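PDB 4PFZ: 5-carboxymethyl-2-hydroxymuconate delta-isomerase from Mycobacterium smegmatis, which probably acts as a metal-dependent isomerase or acetylpyruvate hydrolase of the fumarylacetoacetate hydrolase family. Local coordinates for residues N96-L101 and T250-R255; D106-E111 and G231-G236; Y137-D142 and I241-I246; S178-R183 and S194-L199; T184-Q189 and D235-S240. All coordinates share one frame; numbering follows the deposited sequence.

Contacts 1, 4 and 5 pair neighbouring strands of one mixed sheet in the order 99-101, 247-255, 238-243, 181-186, 189-195, so that contact 5 lies between the other two, its centre about 10 Å from that of contact 1 and about 20 Å from that of contact 4. Contact 3 packs this sheet against strand 134-145 and lies nearest the middle of the chain. Contact 2 adds a short strand to 108-118, the neighbour of 134-145, and its His-110 reaches Val-186 of contact 5. Where contacts 2 and 3 meet, the carboxylates of Glu-111 and Asp-142 lie close together, consistent with the acidic metal site of this family.

Contact 1 of 5, residues N96-L101 and T250-R255; sequences NVPIQL and TNPVVR
A parallel pairing at the edge of a mixed sheet joins strand 99-101 to strand 250-255, with Ile-99 beside Val-253, Gln-100 beside Val-254 and Leu-101 beside Arg-255. It illustrates how a short edge strand is fixed by a regular backbone ladder that a side chain prolongs. Ile-99 N donates a hydrogen bond to Pro-252 O, Ile-99 O accepts one from Val-254 N at 2.9 Å, and Leu-101 N donates to Val-254 O at 2.8 Å, the ladder running on to Lys-256. Pro-252 has no N-H to offer Val-97 O, and Asn-251 ND2 supplies the donor instead, reaching that oxygen at 2.9 Å in the carbonyl plane, on a lone pair. The same nitrogen also serves Gly-94 O. Beyond it, Asn-96 N meets Thr-250 O at 2.7 Å.

On the face that carries Ile-99, Leu-101 and Val-253, Leu-101 makes the broadest contact. Its CG is turned anti to the carbonyl carbon (chi1 -52°), and its CD1 touches Val-253 CG1 at 3.7 Å. That methyl also lies over one face of the Arg-255 guanidinium, toward the rim, 3.6 Å from NH2. The bend of the arginine at chi3 (-65°) folds the group back across the leucine, where NH2 forms a salt bridge with Glu-234 and NH1 bonds to Ala-105 O. Ile-99 sends CD1 across Asn-251 CB at 3.9 Å. Beneath this face lie Ile-233 and residues of strands 165-172 and 134-145, while strand 238-243 flanks 247-255 on the side away from 99-101.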
# COMPACT_ATOMS: atom_id res chain seq x y z
N ASN B 96 -19.20 10.52 -6.48
CA ASN B 96 -20.00 11.57 -5.85
C ASN B 96 -19.61 11.85 -4.40
O ASN B 96 -20.27 12.63 -3.72
CB ASN B 96 -21.48 11.22 -5.94
CG ASN B 96 -21.88 10.88 -7.37
OD1 ASN B 96 -22.32 9.76 -7.65
ND2 ASN B 96 -21.70 11.83 -8.27
N VAL B 97 -18.54 11.21 -3.96
CA VAL B 97 -17.97 11.48 -2.65
C VAL B 97 -16.99 12.65 -2.78
O VAL B 97 -16.20 12.69 -3.72
CB VAL B 97 -17.26 10.22 -2.10
CG1 VAL B 97 -16.49 10.54 -0.83
CG2 VAL B 97 -18.27 9.10 -1.87
N PRO B 98 -17.06 13.63 -1.85
CA PRO B 98 -16.14 14.77 -1.91
C PRO B 98 -14.66 14.40 -1.77
O PRO B 98 -14.27 13.63 -0.88
CB PRO B 98 -16.58 15.65 -0.73
CG PRO B 98 -17.97 15.22 -0.42
CD PRO B 98 -17.99 13.75 -0.72
N ILE B 99 -13.86 14.92 -2.69
CA ILE B 99 -12.41 14.97 -2.53
C ILE B 99 -12.10 16.06 -1.51
O ILE B 99 -12.47 17.21 -1.73
CB ILE B 99 -11.69 15.30 -3.85
CG1 ILE B 99 -11.94 14.20 -4.88
CG2 ILE B 99 -10.20 15.49 -3.60
CD1 ILE B 99 -11.60 14.63 -6.30
N GLN B 100 -11.45 15.71 -0.40
CA GLN B 100 -11.13 16.70 0.62
C GLN B 100 -9.68 17.15 0.56
O GLN B 100 -8.74 16.37 0.80
CB GLN B 100 -11.46 16.15 2.02
CG GLN B 100 -12.89 15.67 2.16
CD GLN B 100 -13.17 15.10 3.53
OE1 GLN B 100 -12.91 15.75 4.55
NE2 GLN B 100 -13.69 13.88 3.57
N LEU B 101 -9.50 18.43 0.26
CA LEU B 101 -8.19 19.01 0.09
C LEU B 101 -7.63 19.39 1.45
O LEU B 101 -8.34 19.98 2.29
CB LEU B 101 -8.22 20.23 -0.83
CG LEU B 101 -8.89 20.09 -2.21
CD1 LEU B 101 -8.82 21.39 -2.99
CD2 LEU B 101 -8.26 18.94 -3.01
N THR B 250 -17.47 10.96 -11.27
CA THR B 250 -17.65 12.35 -10.84
C THR B 250 -17.48 12.53 -9.32
O THR B 250 -18.02 11.74 -8.54
CB THR B 250 -19.06 12.86 -11.24
OG1 THR B 250 -19.16 12.88 -12.67
CG2 THR B 250 -19.32 14.26 -10.71
N ASN B 251 -16.70 13.53 -8.92
CA ASN B 251 -16.53 13.86 -7.50
C ASN B 251 -16.54 15.35 -7.28
O ASN B 251 -15.89 16.09 -8.02
CB ASN B 251 -15.23 13.29 -6.94
CG ASN B 251 -15.15 11.79 -7.06
OD1 ASN B 251 -14.66 11.28 -8.07
ND2 ASN B 251 -15.64 11.07 -6.04
N PRO B 252 -17.27 15.80 -6.25
CA PRO B 252 -17.13 17.21 -5.88
C PRO B 252 -15.83 17.39 -5.11
O PRO B 252 -15.19 16.40 -4.75
CB PRO B 252 -18.36 17.47 -5.00
CG PRO B 252 -18.62 16.15 -4.36
CD PRO B 252 -18.28 15.11 -5.43
N VAL B 253 -15.45 18.64 -4.87
CA VAL B 253 -14.20 18.97 -4.20
C VAL B 253 -14.45 19.99 -3.10
O VAL B 253 -15.13 20.98 -3.32
CB VAL B 253 -13.16 19.53 -5.21
CG1 VAL B 253 -11.85 19.87 -4.51
CG2 VAL B 253 -12.92 18.54 -6.33
N VAL B 254 -13.89 19.73 -1.93
CA VAL B 254 -14.01 20.63 -0.78
C VAL B 254 -12.64 20.82 -0.15
O VAL B 254 -11.88 19.85 -0.03
CB VAL B 254 -15.01 20.08 0.28
CG1 VAL B 254 -14.90 20.84 1.59
CG2 VAL B 254 -16.44 20.11 -0.25
N ARG B 255 -12.30 22.04 0.25
CA ARG B 255 -11.07 22.21 1.01
C ARG B 255 -11.35 22.25 2.51
O ARG B 255 -12.29 22.89 2.97
CB ARG B 255 -10.29 23.46 0.59
CG ARG B 255 -8.89 23.50 1.23
CD ARG B 255 -8.04 24.67 0.77
NE ARG B 255 -7.72 24.62 -0.65
CZ ARG B 255 -6.67 23.99 -1.17
NH1 ARG B 255 -5.84 23.32 -0.38
NH2 ARG B 255 -6.45 24.01 -2.48

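Contact 2 of 5, residues D106-E111 and G231-G236; sequences DPVHHE and GPIEDG
The His-109 imidazole lies flat over Gly-231, whose CA sits 4.0 Å from the ring centroid and only 7° off the ring normal, a CH-pi contact. The next ring along uses the same residue differently. In His-110, CG stands between the backbone N and the carbonyl carbon (chi1 58°), which folds the ring back over Gly-231, with Gly-231 N 3.3 Å above its plane and toward the rim, a close approach helped by the glycine's lack of a side chain. Ile-233 CG2 meets this ring at its edge, 3.7 Å from CD2, and the ring's ND1 is held by Gln-192 OE1.

The backbones form a brief, weakly bonded antiparallel pairing, by which the short strand 231-232 is added to strand 108-118. His-109 and Pro-232 are a non-hydrogen-bonded pair flanked by two bonds: His-110 N to Gly-231 O and Ile-233 N to Val-108 O, each 3.0 Å. On its other side strand 108-118 is paired with strand 134-145.

Where the two segments separate, a water bridges them. It accepts from Val-108 N at 2.7 Å and donates to Ile-233 O and to Glu-234 OE2. The other oxygen of that glutamate forms a salt bridge with Arg-255.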
# COMPACT_ATOMS: atom_id res chain seq x y z
N ASP B 106 -1.22 23.17 -1.86
CA ASP B 106 -1.40 24.04 -3.03
C ASP B 106 -0.26 23.85 -4.04
O ASP B 106 0.90 24.07 -3.70
CB ASP B 106 -1.43 25.53 -2.64
CG ASP B 106 -2.30 25.81 -1.43
OD1 ASP B 106 -3.46 25.37 -1.40
OD2 ASP B 106 -1.80 26.49 -0.50
N PRO B 107 -0.59 23.48 -5.28
CA PRO B 107 -1.91 23.11 -5.78
C PRO B 107 -2.15 21.61 -5.66
O PRO B 107 -1.19 20.86 -5.57
CB PRO B 107 -1.85 23.52 -7.24
CG PRO B 107 -0.43 23.23 -7.61
CD PRO B 107 0.41 23.50 -6.37
N VAL B 108 -3.40 21.19 -5.67
CA VAL B 108 -3.74 19.78 -5.72
C VAL B 108 -4.28 19.52 -7.12
O VAL B 108 -5.15 20.25 -7.60
CB VAL B 108 -4.77 19.40 -4.63
CG1 VAL B 108 -5.24 17.96 -4.78
CG2 VAL B 108 -4.16 19.61 -3.22
N HIS B 109 -3.76 18.49 -7.79
CA HIS B 109 -4.09 18.24 -9.20
C HIS B 109 -5.00 17.03 -9.42
O HIS B 109 -4.87 16.02 -8.74
CB HIS B 109 -2.81 18.06 -10.02
CG HIS B 109 -2.14 19.35 -10.39
ND1 HIS B 109 -1.09 19.41 -11.29
CD2 HIS B 109 -2.38 20.62 -10.00
CE1 HIS B 109 -0.71 20.67 -11.43
NE2 HIS B 109 -1.47 21.42 -10.66
N HIS B 110 -5.92 17.15 -10.38
CA HIS B 110 -6.65 15.99 -10.89
C HIS B 110 -5.78 15.21 -11.86
O HIS B 110 -4.99 15.81 -12.58
CB HIS B 110 -7.95 16.41 -11.59
CG HIS B 110 -7.74 17.37 -12.73
ND1 HIS B 110 -7.20 16.98 -13.94
CD2 HIS B 110 -8.02 18.68 -12.86
CE1 HIS B 110 -7.13 18.02 -14.75
NE2 HIS B 110 -7.63 19.07 -14.12
N GLU B 111 -5.92 13.89 -11.87
CA GLU B 111 -5.24 13.04 -12.86
C GLU B 111 -6.14 11.90 -13.30
O GLU B 111 -6.13 10.84 -12.69
CB GLU B 111 -3.93 12.47 -12.30
CG GLU B 111 -2.93 13.53 -11.85
CD GLU B 111 -1.51 13.01 -11.67
OE1 GLU B 111 -1.32 11.78 -11.62
OE2 GLU B 111 -0.58 13.84 -11.58
N GLY B 231 -4.22 19.52 -13.85
CA GLY B 231 -4.47 20.88 -13.43
C GLY B 231 -5.09 20.94 -12.06
O GLY B 231 -5.50 19.92 -11.51
N PRO B 232 -5.18 22.15 -11.49
CA PRO B 232 -5.65 22.28 -10.11
C PRO B 232 -7.15 22.05 -9.94
O PRO B 232 -7.95 22.21 -10.88
CB PRO B 232 -5.28 23.73 -9.77
CG PRO B 232 -5.31 24.44 -11.09
CD PRO B 232 -4.79 23.44 -12.08
N ILE B 233 -7.51 21.65 -8.73
CA ILE B 233 -8.90 21.58 -8.32
C ILE B 233 -9.04 22.34 -7.00
O ILE B 233 -8.15 22.26 -6.14
CB ILE B 233 -9.39 20.13 -8.17
CG1 ILE B 233 -8.51 19.36 -7.18
CG2 ILE B 233 -9.33 19.42 -9.52
CD1 ILE B 233 -9.00 17.95 -6.92
N GLU B 234 -10.13 23.08 -6.85
CA GLU B 234 -10.31 23.94 -5.68
C GLU B 234 -11.68 23.70 -5.05
O GLU B 234 -12.55 23.11 -5.68
CB GLU B 234 -10.16 25.41 -6.06
CG GLU B 234 -8.76 25.81 -6.51
CD GLU B 234 -7.75 25.80 -5.37
OE1 GLU B 234 -8.16 25.83 -4.19
OE2 GLU B 234 -6.53 25.77 -5.66
N ASP B 235 -11.84 24.18 -3.82
CA ASP B 235 -13.11 24.10 -3.09
C ASP B 235 -14.30 24.52 -3.98
O ASP B 235 -14.31 25.60 -4.56
CB ASP B 235 -13.02 24.97 -1.83
CG ASP B 235 -14.29 24.95 -0.99
OD1 ASP B 235 -14.58 23.93 -0.34
OD2 ASP B 235 -14.99 26.00 -0.95
N GLY B 236 -15.29 23.64 -4.10
CA GLY B 236 -16.47 23.92 -4.90
C GLY B 236 -16.42 23.42 -6.34
O GLY B 236 -17.43 23.52 -7.06
O HOH W 1 -5.31 23.14 -5.61

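Contact 3 of 5, residues Y137-D142 and I241-I246; sequences YTIGND and ITVEGI
Ile-139 packs against Ile-241, Val-243 and Ile-246 together, and the tightness of the contact changes along this row. The closest meeting is methyl to methyl: Ile-139 CG2 stands 3.4 Å from Ile-241 CG2, closer than methyls normally come. In each isoleucine CG1 lies anti to the carbonyl carbon (chi1 -49° in Ile-139), which leaves CG2 anti to the backbone N, and the two side chains run alongside one another, pointing opposite ways. The other branch of Ile-139 is nearly as snug, with CG1 at 3.7 Å from Val-243 CG2 and 3.8 Å from Ile-246 CG2. At the far end of Ile-241, CD1 lies athwart the Asn-141 side chain, 3.5 Å from its CB. The amide oxygen of that asparagine is engaged by Glu-111 N.

This is packing between sheets: strand 137-141 belongs to one and strand 241-243 to another, their axes running nearly antiparallel (156°) and 7.8 Å apart, too far for a backbone ladder. Such face-to-face layering of aliphatic side chains is how a beta sandwich is held together, and here it lies near the centre of the chain. Leu-182 continues the apolar layer, with Thr-184 also touching Ile-241.

Toward the turn after strand 238-243 the packing is looser, though still buried. Ile-246 CD1 rests on Thr-138 O at 3.7 Å, with Tyr-137 CB farther off at 4.1 Å and the tyrosine ring leading away toward Leu-175 and Pro-177. The solvent side lies at Glu-244 and Gly-245; the bond from Ile-246 N to Val-243 O brings Ile-246 back inward.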
# COMPACT_ATOMS: atom_id res chain seq x y z
N TYR B 137 -12.17 -3.21 -16.11
CA TYR B 137 -11.60 -1.87 -16.08
C TYR B 137 -12.56 -0.89 -15.46
O TYR B 137 -13.77 -0.97 -15.67
CB TYR B 137 -11.23 -1.43 -17.50
CG TYR B 137 -10.29 -2.42 -18.14
CD1 TYR B 137 -8.91 -2.30 -17.99
CD2 TYR B 137 -10.78 -3.50 -18.86
CE1 TYR B 137 -8.04 -3.24 -18.56
CE2 TYR B 137 -9.92 -4.43 -19.43
CZ TYR B 137 -8.55 -4.30 -19.27
OH TYR B 137 -7.69 -5.23 -19.82
N THR B 138 -12.01 0.05 -14.68
CA THR B 138 -12.83 1.14 -14.16
C THR B 138 -12.06 2.46 -14.34
O THR B 138 -11.11 2.54 -15.12
CB THR B 138 -13.23 0.92 -12.67
OG1 THR B 138 -14.27 1.85 -12.32
CG2 THR B 138 -12.03 1.03 -11.68
N ILE B 139 -12.51 3.50 -13.65
CA ILE B 139 -11.90 4.82 -13.80
C ILE B 139 -11.30 5.23 -12.47
O ILE B 139 -11.84 4.91 -11.42
CB ILE B 139 -12.92 5.88 -14.26
CG1 ILE B 139 -13.70 5.36 -15.46
CG2 ILE B 139 -12.22 7.17 -14.61
CD1 ILE B 139 -14.86 6.26 -15.91
N GLY B 140 -10.18 5.92 -12.53
CA GLY B 140 -9.53 6.40 -11.32
C GLY B 140 -9.12 7.85 -11.45
O GLY B 140 -9.03 8.39 -12.53
N ASN B 141 -8.85 8.48 -10.31
CA ASN B 141 -8.34 9.83 -10.30
C ASN B 141 -7.14 9.86 -9.36
O ASN B 141 -7.32 9.66 -8.16
CB ASN B 141 -9.45 10.78 -9.87
CG ASN B 141 -9.09 12.25 -9.99
OD1 ASN B 141 -7.94 12.62 -10.23
ND2 ASN B 141 -10.08 13.11 -9.80
N ASP B 142 -5.92 10.06 -9.88
CA ASP B 142 -4.73 10.02 -9.02
C ASP B 142 -4.49 11.43 -8.50
O ASP B 142 -3.62 12.16 -9.00
CB ASP B 142 -3.51 9.46 -9.77
CG ASP B 142 -2.21 9.50 -8.95
OD1 ASP B 142 -2.25 9.71 -7.71
OD2 ASP B 142 -1.13 9.30 -9.56
N ILE B 241 -14.41 12.44 -14.86
CA ILE B 241 -13.53 11.70 -15.75
C ILE B 241 -14.34 10.67 -16.51
O ILE B 241 -15.02 9.84 -15.90
CB ILE B 241 -12.39 11.00 -14.98
CG1 ILE B 241 -11.60 12.03 -14.16
CG2 ILE B 241 -11.48 10.25 -15.96
CD1 ILE B 241 -10.89 11.44 -12.97
N THR B 242 -14.27 10.74 -17.82
CA THR B 242 -15.05 9.87 -18.66
C THR B 242 -14.14 8.96 -19.47
O THR B 242 -13.20 9.42 -20.13
CB THR B 242 -15.97 10.68 -19.61
OG1 THR B 242 -16.91 11.42 -18.83
CG2 THR B 242 -16.72 9.74 -20.55
N VAL B 243 -14.41 7.67 -19.40
CA VAL B 243 -13.72 6.75 -20.29
C VAL B 243 -14.72 6.13 -21.22
O VAL B 243 -15.77 5.66 -20.80
CB VAL B 243 -12.97 5.66 -19.51
CG1 VAL B 243 -12.27 4.70 -20.46
CG2 VAL B 243 -11.96 6.30 -18.59
N GLU B 244 -14.38 6.15 -22.51
CA GLU B 244 -15.20 5.55 -23.53
C GLU B 244 -15.47 4.08 -23.23
O GLU B 244 -14.54 3.31 -23.01
CB GLU B 244 -14.52 5.69 -24.89
CG GLU B 244 -15.28 5.09 -26.04
CD GLU B 244 -14.57 5.28 -27.37
OE1 GLU B 244 -13.44 5.84 -27.37
OE2 GLU B 244 -15.13 4.88 -28.41
N GLY B 245 -16.74 3.71 -23.18
CA GLY B 245 -17.12 2.32 -23.01
C GLY B 245 -17.19 1.90 -21.55
O GLY B 245 -17.50 0.75 -21.25
N ILE B 246 -16.88 2.82 -20.65
CA ILE B 246 -17.02 2.56 -19.22
C ILE B 246 -18.12 3.45 -18.65
O ILE B 246 -19.17 2.98 -18.23
CB ILE B 246 -15.71 2.83 -18.42
CG1 ILE B 246 -14.56 1.96 -18.94
CG2 ILE B 246 -15.93 2.59 -16.93
CD1 ILE B 246 -13.29 2.09 -18.10

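Contact 4 of 5, residues S178-R183 and S194-L199; sequences SDVELR and SRTSLL
Arg-195 grips Asp-179 side-on, with NE bonded to OD1 at 2.7 Å in a nearly straight salt bridge and NH2 bonded to Asp-179 O at 2.8 Å, a more bent bond (138°) from above the carbonyl plane. The carboxylate stands almost perpendicular to the guanidinium, the planes being 88° apart. OD1 has a second donor, Ser-197 OG at 3.0 Å, and the two arrive from opposite faces of the carboxylate. The bend of Arg-195 at chi3 (60°) brings its guanidinium back over segment 178-183, so that one face lies above Val-180 C and Glu-181 N.

Thr-196 forms the second polar group. Its OG1 accepts from Val-180 N at 3.0 Å and donates to Pro-177 O, while its own N bonds to Val-180 O. Side chain and backbone of one residue thus hold both polar backbone atoms of another. Farther on, Leu-182 and Ser-194 form a regular antiparallel hydrogen-bonded pair, and Glu-181 and Arg-195 the non-hydrogen-bonded pair beside it, at the open end of the hairpin of strands 181-186 and 189-195. Apolar packing is slight, chiefly Val-180 CG2 on Thr-196 CG2 at 3.8 Å.

The chemistry implies that, where strand 189-195 gives way to the 3-10 turn 196-198, side-chain hydroxyls and charges take over from the backbone ladder; with two donors on one oxygen, Asp-179 is probably stabilised in its ionised form.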
# COMPACT_ATOMS: atom_id res chain seq x y z
N SER B 178 -7.97 -1.10 -25.59
CA SER B 178 -6.81 -0.86 -26.44
C SER B 178 -6.79 0.54 -27.05
O SER B 178 -5.73 1.11 -27.30
CB SER B 178 -6.76 -1.89 -27.57
OG SER B 178 -5.65 -1.65 -28.41
N ASP B 179 -7.97 1.09 -27.32
CA ASP B 179 -8.07 2.39 -27.95
C ASP B 179 -9.38 3.08 -27.59
O ASP B 179 -10.25 3.29 -28.44
CB ASP B 179 -7.92 2.23 -29.46
CG ASP B 179 -7.90 3.56 -30.19
OD1 ASP B 179 -7.71 4.61 -29.55
OD2 ASP B 179 -8.08 3.53 -31.43
N VAL B 180 -9.52 3.41 -26.31
CA VAL B 180 -10.69 4.14 -25.82
C VAL B 180 -10.28 5.55 -25.41
O VAL B 180 -9.16 5.77 -24.93
CB VAL B 180 -11.36 3.41 -24.63
CG1 VAL B 180 -11.93 2.07 -25.09
CG2 VAL B 180 -10.39 3.22 -23.48
N GLU B 181 -11.19 6.50 -25.59
CA GLU B 181 -10.94 7.88 -25.19
C GLU B 181 -11.05 8.06 -23.68
O GLU B 181 -11.98 7.55 -23.06
CB GLU B 181 -11.90 8.85 -25.89
CG GLU B 181 -11.61 10.30 -25.52
CD GLU B 181 -12.74 11.24 -25.88
OE1 GLU B 181 -12.77 11.69 -27.04
OE2 GLU B 181 -13.57 11.55 -25.00
N LEU B 182 -10.09 8.79 -23.13
CA LEU B 182 -10.09 9.21 -21.73
C LEU B 182 -10.15 10.74 -21.69
O LEU B 182 -9.42 11.41 -22.41
CB LEU B 182 -8.82 8.70 -21.03
CG LEU B 182 -8.50 9.23 -19.63
CD1 LEU B 182 -9.63 8.93 -18.69
CD2 LEU B 182 -7.21 8.60 -19.11
N ARG B 183 -11.05 11.29 -20.88
CA ARG B 183 -11.11 12.74 -20.77
C ARG B 183 -11.55 13.19 -19.38
O ARG B 183 -12.32 12.50 -18.70
CB ARG B 183 -12.03 13.34 -21.84
CG ARG B 183 -13.51 13.28 -21.53
CD ARG B 183 -14.31 14.09 -22.57
NE ARG B 183 -15.71 14.21 -22.19
CZ ARG B 183 -16.65 13.34 -22.56
NH1 ARG B 183 -16.34 12.31 -23.34
NH2 ARG B 183 -17.91 13.52 -22.17
N SER B 194 -7.18 12.30 -24.14
CA SER B 194 -6.27 11.46 -24.90
C SER B 194 -6.94 10.13 -25.20
O SER B 194 -8.10 9.92 -24.85
CB SER B 194 -4.96 11.24 -24.13
OG SER B 194 -3.99 10.57 -24.91
N ARG B 195 -6.22 9.24 -25.86
CA ARG B 195 -6.73 7.90 -26.07
C ARG B 195 -5.72 6.90 -25.54
O ARG B 195 -4.52 7.16 -25.54
CB ARG B 195 -6.99 7.63 -27.55
CG ARG B 195 -7.80 8.70 -28.26
CD ARG B 195 -8.18 8.22 -29.64
NE ARG B 195 -8.98 7.00 -29.58
CZ ARG B 195 -10.30 6.98 -29.43
NH1 ARG B 195 -10.97 8.12 -29.34
NH2 ARG B 195 -10.94 5.82 -29.38
N THR B 196 -6.21 5.75 -25.10
CA THR B 196 -5.31 4.75 -24.53
C THR B 196 -4.42 4.13 -25.60
O THR B 196 -3.53 3.34 -25.29
CB THR B 196 -6.08 3.64 -23.82
OG1 THR B 196 -7.03 3.08 -24.74
CG2 THR B 196 -6.81 4.20 -22.63
N SER B 197 -4.64 4.48 -26.86
CA SER B 197 -3.76 3.99 -27.91
C SER B 197 -2.39 4.65 -27.80
O SER B 197 -1.43 4.23 -28.44
CB SER B 197 -4.37 4.23 -29.29
OG SER B 197 -4.88 5.55 -29.37
N LEU B 198 -2.31 5.69 -26.95
CA LEU B 198 -1.08 6.47 -26.79
C LEU B 198 -0.34 6.10 -25.52
O LEU B 198 0.65 6.74 -25.16
CB LEU B 198 -1.39 7.96 -26.78
CG LEU B 198 -2.08 8.55 -28.02
CD1 LEU B 198 -2.14 10.07 -27.93
CD2 LEU B 198 -1.36 8.10 -29.27
N LEU B 199 -0.83 5.07 -24.82
CA LEU B 199 -0.11 4.54 -23.67
C LEU B 199 1.30 4.13 -24.06
O LEU B 199 1.50 3.38 -25.01
CB LEU B 199 -0.85 3.34 -23.07
CG LEU B 199 -2.13 3.69 -22.33
CD1 LEU B 199 -2.87 2.42 -21.96
CD2 LEU B 199 -1.84 4.53 -21.07

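Contact 5 of 5, residues T184-Q189 and D235-S240; sequences TEVNGQ and DGDTVS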
# COMPACT_ATOMS: atom_id res chain seq x y z
N THR B 184 -11.04 14.34 -18.98
CA THR B 184 -11.30 14.90 -17.64
C THR B 184 -11.95 16.25 -17.83
O THR B 184 -11.48 17.05 -18.62
CB THR B 184 -10.00 15.06 -16.82
OG1 THR B 184 -9.31 13.81 -16.78
CG2 THR B 184 -10.30 15.52 -15.37
N GLU B 185 -13.05 16.50 -17.13
CA GLU B 185 -13.63 17.84 -17.14
C GLU B 185 -13.67 18.40 -15.73
O GLU B 185 -13.94 17.69 -14.77
CB GLU B 185 -15.03 17.83 -17.75
CG GLU B 185 -15.05 17.21 -19.14
CD GLU B 185 -16.44 17.09 -19.71
OE1 GLU B 185 -17.41 17.44 -19.00
OE2 GLU B 185 -16.57 16.65 -20.87
N VAL B 186 -13.37 19.69 -15.63
CA VAL B 186 -13.52 20.44 -14.39
C VAL B 186 -14.62 21.48 -14.58
O VAL B 186 -14.50 22.37 -15.44
CB VAL B 186 -12.20 21.12 -13.99
CG1 VAL B 186 -12.35 21.85 -12.66
CG2 VAL B 186 -11.09 20.08 -13.89
N ASN B 187 -15.70 21.35 -13.81
CA ASN B 187 -16.87 22.23 -13.93
C ASN B 187 -17.41 22.31 -15.36
O ASN B 187 -17.88 23.36 -15.79
CB ASN B 187 -16.53 23.63 -13.41
CG ASN B 187 -16.01 23.60 -11.99
OD1 ASN B 187 -16.47 22.81 -11.17
ND2 ASN B 187 -15.04 24.45 -11.69
N GLY B 188 -17.35 21.20 -16.08
CA GLY B 188 -17.87 21.13 -17.43
C GLY B 188 -16.84 21.46 -18.49
O GLY B 188 -17.12 21.39 -19.69
N GLN B 189 -15.64 21.83 -18.05
CA GLN B 189 -14.59 22.30 -18.94
C GLN B 189 -13.53 21.23 -19.16
O GLN B 189 -12.88 20.78 -18.22
CB GLN B 189 -13.95 23.56 -18.36
CG GLN B 189 -13.29 24.48 -19.37
CD GLN B 189 -13.02 25.86 -18.80
OE1 GLN B 189 -13.12 26.07 -17.59
NE2 GLN B 189 -12.70 26.82 -19.67
N ASP B 235 -11.84 24.18 -3.82
CA ASP B 235 -13.11 24.10 -3.09
C ASP B 235 -14.30 24.52 -3.98
O ASP B 235 -14.31 25.60 -4.56
CB ASP B 235 -13.02 24.97 -1.83
CG ASP B 235 -14.29 24.95 -0.99
OD1 ASP B 235 -14.58 23.93 -0.34
OD2 ASP B 235 -14.99 26.00 -0.95
N GLY B 236 -15.29 23.64 -4.10
CA GLY B 236 -16.47 23.92 -4.90
C GLY B 236 -16.42 23.42 -6.34
O GLY B 236 -17.43 23.52 -7.06
N ASP B 237 -15.28 22.89 -6.77
CA ASP B 237 -15.19 22.30 -8.10
C ASP B 237 -15.88 20.94 -8.18
O ASP B 237 -16.13 20.29 -7.17
CB ASP B 237 -13.74 22.11 -8.55
CG ASP B 237 -13.05 23.40 -8.90
OD1 ASP B 237 -13.75 24.42 -9.12
OD2 ASP B 237 -11.80 23.39 -8.96
N THR B 238 -16.18 20.53 -9.40
CA THR B 238 -16.61 19.17 -9.68
C THR B 238 -15.68 18.64 -10.76
O THR B 238 -15.45 19.30 -11.77
CB THR B 238 -18.08 19.10 -10.16
OG1 THR B 238 -18.94 19.76 -9.21
CG2 THR B 238 -18.53 17.66 -10.29
N VAL B 239 -15.11 17.46 -10.52
CA VAL B 239 -14.23 16.82 -11.50
C VAL B 239 -14.93 15.60 -12.07
O VAL B 239 -15.41 14.76 -11.31
CB VAL B 239 -12.89 16.39 -10.90
CG1 VAL B 239 -11.92 15.92 -12.01
CG2 VAL B 239 -12.27 17.50 -10.09
N SER B 240 -15.00 15.51 -13.39
CA SER B 240 -15.62 14.37 -14.05
C SER B 240 -14.69 13.73 -15.06
O SER B 240 -14.22 14.38 -16.00
CB SER B 240 -16.92 14.80 -14.73
OG SER B 240 -17.92 15.02 -13.75
O HOH W 2 -19.05 22.90 -9.57
O HOH W 3 -17.05 18.82 -14.84
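With CG anti to its carbonyl carbon (chi1 -56°), the side chain of Asn-187 swings across to Asp-237 and Thr-238, and Asp-237, turned the same way about its own first bond (chi1 -72°), holds a carboxylate oxygen out to meet it. The asparagine amide uses both ends. OD1 accepts from Thr-238 N at 2.9 Å, while ND2 donates to Asp-237 OD1 at 2.9 Å, reaching it from above the carboxylate plane. Asp-237 OD2 is taken by Glu-234 N.

Asn-187 also gives its own N to Thr-238 O, and its OD1 stands in for a backbone carbonyl where the ladder would otherwise end. The ladder pairs strands 184-186 and 238-240 antiparallel, neighbours in the mixed sheet: Glu-185 N bonds to Ser-240 O at 2.7 Å and Ser-240 N to Glu-185 O at 2.8 Å. Asn-187 belongs at the same time to the type I' turn Val-186 to Gln-189, which links strands 181-186 and 189-195 in a hairpin.

On the buried face Thr-184 CG2 rests on Val-239 CG1 at 3.8 Å, beside His-110. At the exposed end a water donates to Asn-187 OD1 and to Gly-236 O, at 3.0 and 3.1 Å, and accepts from Thr-238 OG1.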